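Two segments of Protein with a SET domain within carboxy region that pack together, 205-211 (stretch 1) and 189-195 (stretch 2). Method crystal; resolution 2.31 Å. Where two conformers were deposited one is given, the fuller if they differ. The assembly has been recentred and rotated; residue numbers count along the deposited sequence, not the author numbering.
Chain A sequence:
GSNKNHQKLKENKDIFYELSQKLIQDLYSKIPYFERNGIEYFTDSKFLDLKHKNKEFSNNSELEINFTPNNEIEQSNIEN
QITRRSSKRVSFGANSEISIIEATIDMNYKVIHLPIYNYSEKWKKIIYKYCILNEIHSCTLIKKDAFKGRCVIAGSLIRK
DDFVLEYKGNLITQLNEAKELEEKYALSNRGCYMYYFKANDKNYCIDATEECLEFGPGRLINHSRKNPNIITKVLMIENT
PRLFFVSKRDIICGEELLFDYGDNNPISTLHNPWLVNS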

# COMPACT_ATOMS: atom_id res chain seq x y z
N CYS A 205 -15.55 -1.05 6.97
CA CYS A 205 -15.48 -1.13 5.55
C CYS A 205 -14.69 0.06 5.03
O CYS A 205 -14.92 1.18 5.46
CB CYS A 205 -16.88 -1.14 4.94
SG CYS A 205 -16.82 -1.32 3.14
N ILE A 206 -13.75 -0.18 4.12
CA ILE A 206 -13.10 0.90 3.42
C ILE A 206 -13.65 0.98 2.02
O ILE A 206 -13.49 0.04 1.23
CB ILE A 206 -11.58 0.77 3.40
CG1 ILE A 206 -11.01 1.01 4.80
CG2 ILE A 206 -10.97 1.82 2.47
CD1 ILE A 206 -9.65 0.39 5.04
N ASP A 207 -14.32 2.10 1.73
CA ASP A 207 -14.87 2.36 0.42
C ASP A 207 -13.89 3.20 -0.40
O ASP A 207 -13.80 4.39 -0.19
CB ASP A 207 -16.22 3.10 0.51
CG ASP A 207 -16.85 3.29 -0.85
OD1 ASP A 207 -16.29 2.74 -1.81
OD2 ASP A 207 -17.89 4.00 -0.98
N ALA A 208 -13.21 2.57 -1.36
CA ALA A 208 -12.31 3.28 -2.29
C ALA A 208 -12.91 3.47 -3.71
O ALA A 208 -12.18 3.67 -4.68
CB ALA A 208 -10.98 2.52 -2.37
N THR A 209 -14.24 3.45 -3.81
CA THR A 209 -14.93 3.54 -5.11
C THR A 209 -14.70 4.87 -5.81
O THR A 209 -14.35 4.87 -6.98
CB THR A 209 -16.44 3.28 -4.98
OG1 THR A 209 -16.64 1.99 -4.40
CG2 THR A 209 -17.13 3.34 -6.33
N GLU A 210 -14.85 6.00 -5.11
CA GLU A 210 -14.61 7.29 -5.75
C GLU A 210 -13.18 7.30 -6.33
O GLU A 210 -12.23 6.78 -5.73
CB GLU A 210 -14.85 8.47 -4.79
CG GLU A 210 -16.20 8.50 -4.06
CD GLU A 210 -17.43 8.28 -4.94
OE1 GLU A 210 -17.29 8.17 -6.18
OE2 GLU A 210 -18.55 8.22 -4.38
N GLU A 211 -13.06 7.87 -7.52
CA GLU A 211 -11.79 7.90 -8.23
C GLU A 211 -11.03 9.13 -7.76
O GLU A 211 -10.94 10.13 -8.47
CB GLU A 211 -12.01 7.94 -9.75
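Stretch 2 (189-195) NRGCYMY

Stretch 2 runs against stretch 1 in a broadly antiparallel sense: the end-to-end vectors, CA 190 to 195 against CA 205 to 210, lie 145° apart. Residues 190-193 approach as loop, with extended phi/psi values at Cys192 (-159/114), and the chain enters a strand at Met194 and Tyr195 (-118/142 and -128/103). Before them, Asn189 has positive phi (61/31) and closes a helix in a Schellman motif, out of reach of stretch 1.

The backbone pairing fixes the register. Ile206 and Tyr195 form an antiparallel hydrogen-bonded pair, CA to CA 5.0 Å, with Tyr195 N to Ile206 O at 2.8 Å and Ile206 N to Tyr195 O at 2.9 Å. Asp207 and Met194 follow as the non-hydrogen-bonded pair, their CA atoms 4.4 Å apart. Beyond the bridges, Ala208 N donates to Tyr193 O at 2.8 Å. Two CA-H...O contacts supplement these bonds, Met194 CA to Ile206 O and Cys205 CA to Tyr195 O, both 3.3 Å.

Past the strand, a side chain takes over from the backbone. Thr209 OG1 accepts from Tyr193 N at 3.1 Å and donates to Asp207 OD1 at 2.7 Å; Thr209 N also reaches Asp207 OD1, at 3.0 Å, so the threonine is anchored within its own stretch while it receives the incoming chain.

Charge pairing lies farther out. Glu210 points away at CA-CB, yet its end returns to a salt bridge, OE1 to Arg190 NH2 at 3.1 Å; the bond from Arg190 NH1 to the same OE1, 3.4 Å and 140°, is weak. Thr209 CG2 covers one guanidinium face.

Apolar contact is tightest at Cys205 SG to Met194 CE, 3.4 Å, whereas Ala208 CB and Tyr193 CB approach to 4.3 Å. Together the stretches bury 503 Å².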

# COMPACT_ATOMS: atom_id res chain seq x y z
N ASN A 189 -24.79 0.93 -11.85
CA ASN A 189 -23.86 0.17 -12.69
C ASN A 189 -22.44 0.63 -12.59
O ASN A 189 -21.64 0.49 -13.52
CB ASN A 189 -24.36 0.13 -14.12
CG ASN A 189 -25.64 -0.65 -14.21
OD1 ASN A 189 -25.67 -1.81 -13.80
ND2 ASN A 189 -26.72 -0.02 -14.67
N ARG A 190 -22.10 1.14 -11.41
CA ARG A 190 -20.75 1.51 -11.13
C ARG A 190 -20.07 0.31 -10.51
O ARG A 190 -20.70 -0.53 -9.83
CB ARG A 190 -20.69 2.70 -10.20
CG ARG A 190 -20.91 4.00 -10.95
CD ARG A 190 -19.99 5.09 -10.43
NE ARG A 190 -20.49 5.74 -9.22
CZ ARG A 190 -19.74 6.45 -8.37
NH1 ARG A 190 -20.32 7.00 -7.32
NH2 ARG A 190 -18.43 6.61 -8.54
N GLY A 191 -18.79 0.19 -10.78
CA GLY A 191 -18.00 -0.75 -10.01
C GLY A 191 -18.04 -0.38 -8.54
O GLY A 191 -18.69 0.58 -8.13
N CYS A 192 -17.33 -1.13 -7.74
CA CYS A 192 -17.38 -0.92 -6.32
C CYS A 192 -16.12 -1.52 -5.72
O CYS A 192 -15.89 -2.73 -5.80
CB CYS A 192 -18.66 -1.57 -5.82
SG CYS A 192 -18.72 -1.92 -4.09
N TYR A 193 -15.29 -0.65 -5.17
CA TYR A 193 -14.02 -1.06 -4.60
C TYR A 193 -14.15 -0.90 -3.09
O TYR A 193 -13.67 0.06 -2.52
CB TYR A 193 -12.88 -0.16 -5.11
CG TYR A 193 -12.54 -0.25 -6.60
CD1 TYR A 193 -11.46 -0.99 -7.04
CD2 TYR A 193 -13.28 0.44 -7.55
CE1 TYR A 193 -11.12 -1.05 -8.38
CE2 TYR A 193 -12.96 0.37 -8.90
CZ TYR A 193 -11.87 -0.37 -9.31
OH TYR A 193 -11.53 -0.44 -10.64
N MET A 194 -14.83 -1.85 -2.46
CA MET A 194 -15.07 -1.78 -1.04
C MET A 194 -14.41 -2.96 -0.39
O MET A 194 -14.41 -4.07 -0.93
CB MET A 194 -16.57 -1.77 -0.72
CG MET A 194 -17.31 -0.58 -1.30
SD MET A 194 -19.07 -0.47 -0.89
CE MET A 194 -19.05 -0.16 0.86
N TYR A 195 -13.86 -2.71 0.79
CA TYR A 195 -13.16 -3.75 1.52
C TYR A 195 -13.70 -3.83 2.95
O TYR A 195 -13.37 -2.99 3.81
CB TYR A 195 -11.66 -3.46 1.50
CG TYR A 195 -10.85 -4.63 1.94
CD1 TYR A 195 -10.16 -5.38 1.02
CD2 TYR A 195 -10.82 -5.02 3.26
CE1 TYR A 195 -9.44 -6.48 1.42
CE2 TYR A 195 -10.09 -6.12 3.66
CZ TYR A 195 -9.42 -6.86 2.74
OH TYR A 195 -8.68 -7.96 3.11